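Local coordinates for lipopolysaccharide heptosyltransferase 2 (Escherichia coli, PDB 1PSW), which catalyses transfer of the second heptose from ADP-L-glycero-beta-D-manno-heptose to the heptosyl-Kdo2-lipid A module during assembly of the lipopolysaccharide core, at residues E111-Y114 with G115-D119; S168-C171 with N172-L176; Y323-S326 with L327-I330. All coordinates share one frame; numbering follows the deposited sequence.

The chain fits the GT-B architecture, with two six-stranded parallel sheets in separate halves. Contact 1 comes first. It closes the turn between strands 104-108 and 119-121, at one border of the N-terminal sheet. Contact 2 follows at the C-terminal end of helix 164-173, just before strand 182-186 opens the second sheet. Contact 3 spans the short helix 325-328 and its N-cap, between strand 302-306 and helix 332-347, and bonds to Trp197, His199 and His201 around the start of helix 199-211. Each is a local turn within one continuous run. The three follow in series, and none nests in or crosses another. Contacts 1 and 2 lie on opposite sides of the chain's centre, their own centres 46 Å apart.

Contact 1. Residues E111-Y114 with G115-D119; sequences EMRY and GLLND
Arg113 and Leu117 meet across a tight turn, through both side chain and backbone. The CD1 methyl of Leu117 lies close against the arginine, 3.1 Å from Arg113 NE and 3.3 Å from Arg113 NH2. It approaches the guanidinium obliquely. The same methyl also reaches back to Arg113 CB, at 3.5 Å. The arginine is bent: chi2 is 123°, away from the staggered values, and chi3 is 62°. This brings the guanidinium round beside the leucine branch. Beneath the side chains, Leu117 N donates to Arg113 O at 3.1 Å. That i to i+4 bond makes the segment a single alpha-turn, though it is not part of a regular helix. Tyr114, Gly115 and Leu116 form its crest. A water donates to Leu117 O at 2.7 Å and also lies beside Tyr114 O, but at a distance too short to trust. The tyrosine ring heads away from the turn, and its OH bonds to Arg109. Further out, Leu116 O accepts from Arg105 NE of strand 104-108. The turn lies in the connection from that strand to the outermost strand 119-121. Arg113 and Leu117 both rest on Val86 of strand 83-86, while Leu116 packs on Leu95 and Leu98 of helix 95-99.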
ATOM      1  N   GLU A 111      16.341  13.878   6.495  1.00 36.59           N
ATOM      2  CA  GLU A 111      17.726  14.233   6.195  1.00 39.19           C
ATOM      3  C   GLU A 111      18.033  15.681   6.556  1.00 38.88           C
ATOM      4  O   GLU A 111      18.356  16.490   5.684  1.00 39.20           O
ATOM      5  CB  GLU A 111      18.034  14.030   4.712  1.00 41.02           C
ATOM      6  CG  GLU A 111      17.690  12.661   4.170  1.00 44.39           C
ATOM      7  CD  GLU A 111      18.274  12.428   2.786  1.00 46.81           C
ATOM      8  OE1 GLU A 111      18.289  13.379   1.972  1.00 45.45           O
ATOM      9  OE2 GLU A 111      18.702  11.287   2.508  1.00 49.16           O
HETATM   10  N   MSE A 112      17.915  16.002   7.841  1.00 38.88           N
HETATM   11  CA  MSE A 112      18.197  17.343   8.345  1.00 40.11           C
HETATM   12  C   MSE A 112      17.526  18.444   7.533  1.00 39.79           C
HETATM   13  O   MSE A 112      18.202  19.332   7.018  1.00 38.90           O
HETATM   14  CB  MSE A 112      19.707  17.592   8.352  1.00 43.47           C
HETATM   15  CG  MSE A 112      20.540  16.449   8.916  1.00 47.35           C
HETATM   16 SE   MSE A 112      19.976  15.896  10.684  1.00 59.70          SE
HETATM   17  CE  MSE A 112      19.604  14.035  10.290  1.00 49.63           C
ATOM     18  N   ARG A 113      16.202  18.399   7.427  1.00 38.96           N
ATOM     19  CA  ARG A 113      15.476  19.406   6.660  1.00 38.20           C
ATOM     20  C   ARG A 113      15.136  20.654   7.472  1.00 37.29           C
ATOM     21  O   ARG A 113      14.040  21.200   7.350  1.00 36.02           O
ATOM     22  CB  ARG A 113      14.199  18.796   6.082  1.00 39.44           C
ATOM     23  CG  ARG A 113      14.455  17.731   5.023  1.00 41.30           C
ATOM     24  CD  ARG A 113      13.817  16.400   5.395  1.00 43.35           C
ATOM     25  NE  ARG A 113      12.365  16.500   5.505  1.00 47.28           N
ATOM     26  CZ  ARG A 113      11.571  15.508   5.899  1.00 47.02           C
ATOM     27  NH1 ARG A 113      12.087  14.335   6.225  1.00 50.73           N
ATOM     28  NH2 ARG A 113      10.259  15.684   5.969  1.00 46.97           N
ATOM     29  N   TYR A 114      16.083  21.116   8.282  1.00 35.98           N
ATOM     30  CA  TYR A 114      15.861  22.298   9.111  1.00 36.64           C
ATOM     31  C   TYR A 114      15.567  23.581   8.339  1.00 38.02           C
ATOM     32  O   TYR A 114      15.084  24.554   8.911  1.00 40.57           O
ATOM     33  CB  TYR A 114      17.054  22.530  10.040  1.00 34.30           C
ATOM     34  CG  TYR A 114      17.104  21.584  11.210  1.00 33.68           C
ATOM     35  CD1 TYR A 114      18.021  20.532  11.249  1.00 32.56           C
ATOM     36  CD2 TYR A 114      16.234  21.743  12.289  1.00 32.35           C
ATOM     37  CE1 TYR A 114      18.068  19.667  12.339  1.00 32.62           C
ATOM     38  CE2 TYR A 114      16.277  20.881  13.376  1.00 32.47           C
ATOM     39  CZ  TYR A 114      17.194  19.849  13.396  1.00 31.48           C
ATOM     40  OH  TYR A 114      17.245  19.006  14.483  1.00 33.26           O
ATOM     41  N   GLY A 115      15.862  23.596   7.048  1.00 37.73           N
ATOM     42  CA  GLY A 115      15.590  24.792   6.275  1.00 40.72           C
ATOM     43  C   GLY A 115      14.289  24.716   5.496  1.00 41.53           C
ATOM     44  O   GLY A 115      13.440  25.607   5.573  1.00 40.29           O
ATOM     45  N   LEU A 116      14.132  23.636   4.743  1.00 41.85           N
ATOM     46  CA  LEU A 116      12.943  23.444   3.934  1.00 42.50           C
ATOM     47  C   LEU A 116      11.686  23.284   4.777  1.00 42.09           C
ATOM     48  O   LEU A 116      10.581  23.506   4.289  1.00 43.15           O
ATOM     49  CB  LEU A 116      13.137  22.225   3.037  1.00 44.14           C
ATOM     50  CG  LEU A 116      14.473  22.199   2.295  1.00 44.52           C
ATOM     51  CD1 LEU A 116      14.487  21.022   1.339  1.00 46.73           C
ATOM     52  CD2 LEU A 116      14.676  23.505   1.529  1.00 46.68           C
ATOM     53  N   LEU A 117      11.860  22.911   6.041  1.00 41.24           N
ATOM     54  CA  LEU A 117      10.731  22.710   6.944  1.00 41.49           C
ATOM     55  C   LEU A 117      10.804  23.626   8.163  1.00 42.75           C
ATOM     56  O   LEU A 117      11.674  23.461   9.018  1.00 44.50           O
ATOM     57  CB  LEU A 117      10.695  21.249   7.415  1.00 40.91           C
ATOM     58  CG  LEU A 117      10.547  20.160   6.347  1.00 40.76           C
ATOM     59  CD1 LEU A 117      10.805  18.795   6.967  1.00 40.26           C
ATOM     60  CD2 LEU A 117       9.156  20.220   5.737  1.00 39.34           C
ATOM     61  N   ASN A 118       9.893  24.590   8.244  1.00 43.14           N
ATOM     62  CA  ASN A 118       9.877  25.505   9.380  1.00 43.77           C
ATOM     63  C   ASN A 118       9.098  24.916  10.548  1.00 43.48           C
ATOM     64  O   ASN A 118       8.940  25.552  11.589  1.00 42.81           O
ATOM     65  CB  ASN A 118       9.283  26.861   8.987  1.00 44.86           C
ATOM     66  CG  ASN A 118       8.093  26.738   8.066  1.00 46.41           C
ATOM     67  OD1 ASN A 118       7.221  25.892   8.256  1.00 44.92           O
ATOM     68  ND2 ASN A 118       8.047  27.600   7.058  1.00 48.75           N
ATOM     69  N   ASP A 119       8.611  23.694  10.367  1.00 43.06           N
ATOM     70  CA  ASP A 119       7.867  22.998  11.408  1.00 41.76           C
ATOM     71  C   ASP A 119       8.385  21.564  11.451  1.00 42.19           C
ATOM     72  O   ASP A 119       7.639  20.606  11.238  1.00 42.91           O
ATOM     73  CB  ASP A 119       6.367  23.031  11.098  1.00 42.64           C
ATOM     74  CG  ASP A 119       5.533  22.318  12.148  1.00 43.73           C
ATOM     75  OD1 ASP A 119       5.947  22.284  13.324  1.00 46.62           O
ATOM     76  OD2 ASP A 119       4.450  21.803  11.801  1.00 42.92           O
TER
HETATM   77  O   HOH W   1      13.440  24.714  10.684  1.00 38.45           O

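Contact 2. Residues S168-C171 with N172-L176; sequences SYTC and NQFSL
Gln173 reaches over Tyr169, one helical turn earlier, the two side chains crossing at a slant, and meets it from CB to the amide. Its CB sits over one face of the tyrosine ring in a CH-pi contact, 4.3 Å from the centroid and 26° off the ring normal. The same CB packs on Thr170 O at 3.4 Å. With CG anti to the backbone N (chi1 173°) and chi2 also extended, the chain reaches outward past the ring. CG comes 3.9 Å from Tyr169 OH. CD lies 3.6 Å from Tyr169 CE2, and the amide plane is turned 60° from the ring. At the tip, NE2 is 3.1 Å from Tyr169 OH, but the angle is too poor for a hydrogen bond. OE1 accepts from a water at 2.7 Å, and that water also donates to Thr170 OG1. OE1 has a weak second partner in Gln254, and Thr170 OG1 is bonded to Glu166 O. Behind these side chains the helix ends in a Schellman motif. Leu176 N donates to Cys171 O at 2.8 Å, Ser175 N donates to Asn172 O, and Ser175 takes positive phi as the C-prime residue. The Phe174 ring turns its edge to Thr170 O. The side chains of Thr170 and Phe174 both pack on Leu258 of helix 252-260, and Cys171 and Leu176 rest on Met182 of strand 182-186.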
ATOM      1  N   SER A 168     -17.365  -5.721 -11.524  1.00 18.49           N
ATOM      2  CA  SER A 168     -17.935  -6.434 -12.667  1.00 20.27           C
ATOM      3  C   SER A 168     -17.249  -6.091 -13.995  1.00 19.01           C
ATOM      4  O   SER A 168     -16.777  -6.984 -14.709  1.00 19.02           O
ATOM      5  CB  SER A 168     -19.434  -6.143 -12.755  1.00 21.35           C
ATOM      6  OG  SER A 168     -20.054  -7.002 -13.680  1.00 27.64           O
ATOM      7  N   TYR A 169     -17.196  -4.806 -14.328  1.00 16.15           N
ATOM      8  CA  TYR A 169     -16.564  -4.388 -15.569  1.00 15.40           C
ATOM      9  C   TYR A 169     -15.078  -4.718 -15.631  1.00 15.69           C
ATOM     10  O   TYR A 169     -14.583  -5.232 -16.632  1.00 15.59           O
ATOM     11  CB  TYR A 169     -16.713  -2.880 -15.800  1.00 14.62           C
ATOM     12  CG  TYR A 169     -15.835  -2.412 -16.943  1.00 17.61           C
ATOM     13  CD1 TYR A 169     -16.047  -2.890 -18.240  1.00 17.38           C
ATOM     14  CD2 TYR A 169     -14.715  -1.607 -16.714  1.00 16.22           C
ATOM     15  CE1 TYR A 169     -15.163  -2.594 -19.269  1.00 16.18           C
ATOM     16  CE2 TYR A 169     -13.824  -1.303 -17.744  1.00 15.59           C
ATOM     17  CZ  TYR A 169     -14.055  -1.807 -19.018  1.00 17.29           C
ATOM     18  OH  TYR A 169     -13.177  -1.553 -20.050  1.00 17.40           O
ATOM     19  N   THR A 170     -14.361  -4.399 -14.563  1.00 14.46           N
ATOM     20  CA  THR A 170     -12.926  -4.628 -14.518  1.00 14.59           C
ATOM     21  C   THR A 170     -12.579  -6.111 -14.666  1.00 15.88           C
ATOM     22  O   THR A 170     -11.580  -6.444 -15.295  1.00 15.79           O
ATOM     23  CB  THR A 170     -12.330  -4.005 -13.231  1.00 13.64           C
ATOM     24  OG1 THR A 170     -12.665  -2.611 -13.185  1.00 14.43           O
ATOM     25  CG2 THR A 170     -10.823  -4.119 -13.230  1.00 14.75           C
ATOM     26  N   CYS A 171     -13.406  -6.996 -14.111  1.00 16.02           N
ATOM     27  CA  CYS A 171     -13.142  -8.418 -14.275  1.00 17.31           C
ATOM     28  C   CYS A 171     -13.249  -8.779 -15.758  1.00 18.70           C
ATOM     29  O   CYS A 171     -12.459  -9.582 -16.263  1.00 18.72           O
ATOM     30  CB  CYS A 171     -14.111  -9.266 -13.447  1.00 16.79           C
ATOM     31  SG  CYS A 171     -13.606  -9.372 -11.703  1.00 23.02           S
ATOM     32  N   ASN A 172     -14.222  -8.203 -16.463  1.00 16.90           N
ATOM     33  CA  ASN A 172     -14.351  -8.482 -17.896  1.00 16.99           C
ATOM     34  C   ASN A 172     -13.208  -7.817 -18.673  1.00 17.71           C
ATOM     35  O   ASN A 172     -12.725  -8.361 -19.663  1.00 18.61           O
ATOM     36  CB  ASN A 172     -15.696  -7.987 -18.459  1.00 17.24           C
ATOM     37  CG  ASN A 172     -16.874  -8.835 -18.013  1.00 19.14           C
ATOM     38  OD1 ASN A 172     -16.785 -10.067 -17.935  1.00 18.92           O
ATOM     39  ND2 ASN A 172     -17.995  -8.180 -17.742  1.00 18.03           N
ATOM     40  N   GLN A 173     -12.789  -6.637 -18.232  1.00 16.17           N
ATOM     41  CA  GLN A 173     -11.703  -5.908 -18.882  1.00 16.69           C
ATOM     42  C   GLN A 173     -10.423  -6.743 -18.889  1.00 17.37           C
ATOM     43  O   GLN A 173      -9.579  -6.602 -19.771  1.00 18.09           O
ATOM     44  CB  GLN A 173     -11.486  -4.589 -18.141  1.00 16.13           C
ATOM     45  CG  GLN A 173     -10.303  -3.737 -18.554  1.00 17.38           C
ATOM     46  CD  GLN A 173     -10.394  -2.373 -17.900  1.00 15.24           C
ATOM     47  OE1 GLN A 173     -10.456  -2.264 -16.670  1.00 15.68           O
ATOM     48  NE2 GLN A 173     -10.403  -1.326 -18.710  1.00 13.52           N
ATOM     49  N   PHE A 174     -10.287  -7.624 -17.906  1.00 17.19           N
ATOM     50  CA  PHE A 174      -9.107  -8.461 -17.833  1.00 18.65           C
ATOM     51  C   PHE A 174      -9.376  -9.928 -18.158  1.00 19.21           C
ATOM     52  O   PHE A 174      -8.624 -10.821 -17.775  1.00 20.20           O
ATOM     53  CB  PHE A 174      -8.441  -8.260 -16.470  1.00 17.06           C
ATOM     54  CG  PHE A 174      -7.688  -6.969 -16.380  1.00 16.37           C
ATOM     55  CD1 PHE A 174      -6.407  -6.870 -16.918  1.00 15.62           C
ATOM     56  CD2 PHE A 174      -8.293  -5.820 -15.869  1.00 13.86           C
ATOM     57  CE1 PHE A 174      -5.742  -5.647 -16.952  1.00 16.10           C
ATOM     58  CE2 PHE A 174      -7.636  -4.591 -15.898  1.00 13.49           C
ATOM     59  CZ  PHE A 174      -6.363  -4.506 -16.444  1.00 16.88           C
ATOM     60  N   SER A 175     -10.464 -10.152 -18.891  1.00 19.10           N
ATOM     61  CA  SER A 175     -10.851 -11.482 -19.341  1.00 21.73           C
ATOM     62  C   SER A 175     -10.958 -12.528 -18.247  1.00 21.73           C
ATOM     63  O   SER A 175     -10.554 -13.678 -18.437  1.00 20.05           O
ATOM     64  CB  SER A 175      -9.867 -11.964 -20.405  1.00 21.89           C
ATOM     65  OG  SER A 175      -9.824 -11.065 -21.492  1.00 25.79           O
ATOM     66  N   LEU A 176     -11.501 -12.128 -17.105  1.00 20.72           N
ATOM     67  CA  LEU A 176     -11.668 -13.047 -15.996  1.00 22.85           C
ATOM     68  C   LEU A 176     -13.071 -13.631 -16.012  1.00 23.59           C
ATOM     69  O   LEU A 176     -14.046 -12.925 -16.279  1.00 23.77           O
ATOM     70  CB  LEU A 176     -11.421 -12.331 -14.666  1.00 21.54           C
ATOM     71  CG  LEU A 176      -9.991 -11.837 -14.449  1.00 23.02           C
ATOM     72  CD1 LEU A 176      -9.903 -11.051 -13.148  1.00 21.89           C
ATOM     73  CD2 LEU A 176      -9.042 -13.029 -14.420  1.00 23.09           C
TER
HETATM   74  O   HOH W   2     -11.646  -0.612 -14.862  1.00 15.78           O

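Contact 3. Residues Y323-S326 with L327-I330; sequences YHQS and LIDI
Leu327 and Ile328 share the carbonyl of His324, the N-cap of the short helix 325-328. The His324 ring supplies the capping bond: ND1 accepts from Ser326 N at 3.2 Å, close to the ring plane. This satisfies one of the backbone N-H groups of the first turn. Leu327 comes first. Its N donates to His324 O from well above the carbonyl plane. Ile328 N reaches the same oxygen at 3.1 Å, this time in the plane, so two bonds grip that atom. The Ile328 side chain turns back toward the start of the helix, and its CD1 packs on Tyr323 CB at 3.9 Å. Its CG2 branch lies beside Gln325 NE2. The tyrosine ring leads elsewhere, and its OH bonds to His199. Asp329 is held to Gln325 twice. Asp329 N donates to Gln325 O at 2.8 Å, and Gln325 NE2 donates to Asp329 OD1, also at 2.8 Å. A bend at chi2 (64°) folds the glutamine back over the turn. Asp329 OD1 lies in the plane of the Gln325 amide, but NE2 comes to it from above the carboxylate, 41° out of that plane. Ile330 closes the run. Its backbone O accepts from Trp197 NE1, its N donates to Leu327 O, and its CG1 rests 3.6 Å from Ser326 O.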
ATOM      1  N   TYR A 323      16.073 -16.613  -1.725  1.00 21.38           N
ATOM      2  CA  TYR A 323      15.004 -16.785  -0.755  1.00 20.67           C
ATOM      3  C   TYR A 323      15.593 -17.029   0.633  1.00 22.60           C
ATOM      4  O   TYR A 323      16.730 -17.487   0.773  1.00 22.74           O
ATOM      5  CB  TYR A 323      14.140 -17.985  -1.127  1.00 18.50           C
ATOM      6  CG  TYR A 323      13.356 -17.832  -2.414  1.00 18.75           C
ATOM      7  CD1 TYR A 323      12.456 -16.778  -2.585  1.00 15.68           C
ATOM      8  CD2 TYR A 323      13.468 -18.773  -3.434  1.00 17.66           C
ATOM      9  CE1 TYR A 323      11.683 -16.668  -3.743  1.00 16.95           C
ATOM     10  CE2 TYR A 323      12.702 -18.678  -4.591  1.00 17.72           C
ATOM     11  CZ  TYR A 323      11.808 -17.621  -4.741  1.00 18.72           C
ATOM     12  OH  TYR A 323      11.030 -17.533  -5.877  1.00 19.13           O
ATOM     13  N   HIS A 324      14.796 -16.738   1.654  1.00 21.22           N
ATOM     14  CA  HIS A 324      15.208 -16.922   3.034  1.00 21.11           C
ATOM     15  C   HIS A 324      14.603 -18.217   3.558  1.00 20.85           C
ATOM     16  O   HIS A 324      13.459 -18.549   3.246  1.00 21.45           O
ATOM     17  CB  HIS A 324      14.747 -15.733   3.885  1.00 20.89           C
ATOM     18  CG  HIS A 324      15.479 -15.603   5.184  1.00 22.65           C
ATOM     19  ND1 HIS A 324      15.175 -16.361   6.295  1.00 24.05           N
ATOM     20  CD2 HIS A 324      16.539 -14.836   5.534  1.00 23.57           C
ATOM     21  CE1 HIS A 324      16.017 -16.070   7.269  1.00 23.45           C
ATOM     22  NE2 HIS A 324      16.857 -15.147   6.832  1.00 25.06           N
ATOM     23  N   GLN A 325      15.372 -18.946   4.359  1.00 20.97           N
ATOM     24  CA  GLN A 325      14.907 -20.217   4.906  1.00 21.79           C
ATOM     25  C   GLN A 325      13.595 -20.094   5.678  1.00 20.85           C
ATOM     26  O   GLN A 325      12.755 -20.996   5.639  1.00 21.53           O
ATOM     27  CB  GLN A 325      15.972 -20.821   5.826  1.00 22.98           C
ATOM     28  CG  GLN A 325      15.718 -22.275   6.183  1.00 22.10           C
ATOM     29  CD  GLN A 325      15.780 -23.171   4.963  1.00 23.28           C
ATOM     30  OE1 GLN A 325      16.750 -23.128   4.205  1.00 25.12           O
ATOM     31  NE2 GLN A 325      14.753 -23.989   4.768  1.00 21.24           N
ATOM     32  N   SER A 326      13.422 -18.977   6.375  1.00 20.22           N
ATOM     33  CA  SER A 326      12.214 -18.758   7.169  1.00 20.30           C
ATOM     34  C   SER A 326      10.934 -18.759   6.335  1.00 19.62           C
ATOM     35  O   SER A 326       9.864 -19.095   6.842  1.00 22.04           O
ATOM     36  CB  SER A 326      12.325 -17.448   7.963  1.00 18.60           C
ATOM     37  OG  SER A 326      12.442 -16.322   7.112  1.00 24.01           O
ATOM     38  N   LEU A 327      11.044 -18.375   5.065  1.00 19.42           N
ATOM     39  CA  LEU A 327       9.892 -18.356   4.169  1.00 18.41           C
ATOM     40  C   LEU A 327       9.774 -19.701   3.457  1.00 19.03           C
ATOM     41  O   LEU A 327       8.672 -20.187   3.202  1.00 17.33           O
ATOM     42  CB  LEU A 327      10.019 -17.211   3.159  1.00 16.89           C
ATOM     43  CG  LEU A 327       9.415 -15.881   3.671  1.00 17.66           C
ATOM     44  CD1 LEU A 327       9.892 -14.705   2.846  1.00 17.15           C
ATOM     45  CD2 LEU A 327       7.892 -15.980   3.623  1.00 17.12           C
ATOM     46  N   ILE A 328      10.915 -20.296   3.129  1.00 18.45           N
ATOM     47  CA  ILE A 328      10.918 -21.601   2.490  1.00 19.58           C
ATOM     48  C   ILE A 328      10.254 -22.590   3.454  1.00 19.30           C
ATOM     49  O   ILE A 328       9.525 -23.482   3.028  1.00 19.94           O
ATOM     50  CB  ILE A 328      12.364 -22.060   2.176  1.00 18.83           C
ATOM     51  CG1 ILE A 328      12.932 -21.210   1.036  1.00 20.99           C
ATOM     52  CG2 ILE A 328      12.384 -23.539   1.815  1.00 21.91           C
ATOM     53  CD1 ILE A 328      14.423 -21.376   0.800  1.00 21.46           C
ATOM     54  N   ASP A 329      10.475 -22.409   4.755  1.00 19.16           N
ATOM     55  CA  ASP A 329       9.897 -23.309   5.756  1.00 21.18           C
ATOM     56  C   ASP A 329       8.389 -23.171   5.966  1.00 21.40           C
ATOM     57  O   ASP A 329       7.782 -23.992   6.653  1.00 21.80           O
ATOM     58  CB  ASP A 329      10.624 -23.158   7.097  1.00 24.06           C
ATOM     59  CG  ASP A 329      12.030 -23.744   7.065  1.00 27.83           C
ATOM     60  OD1 ASP A 329      12.347 -24.468   6.096  1.00 27.49           O
ATOM     61  OD2 ASP A 329      12.812 -23.491   8.007  1.00 30.53           O
ATOM     62  N   ILE A 330       7.777 -22.136   5.394  1.00 20.40           N
ATOM     63  CA  ILE A 330       6.331 -21.988   5.518  1.00 19.64           C
ATOM     64  C   ILE A 330       5.718 -22.810   4.385  1.00 20.56           C
ATOM     65  O   ILE A 330       5.826 -22.445   3.217  1.00 21.66           O
ATOM     66  CB  ILE A 330       5.893 -20.511   5.391  1.00 20.39           C
ATOM     67  CG1 ILE A 330       6.375 -19.723   6.612  1.00 19.92           C
ATOM     68  CG2 ILE A 330       4.367 -20.424   5.272  1.00 19.42           C
ATOM     69  CD1 ILE A 330       5.959 -18.261   6.621  1.00 22.47           C
TER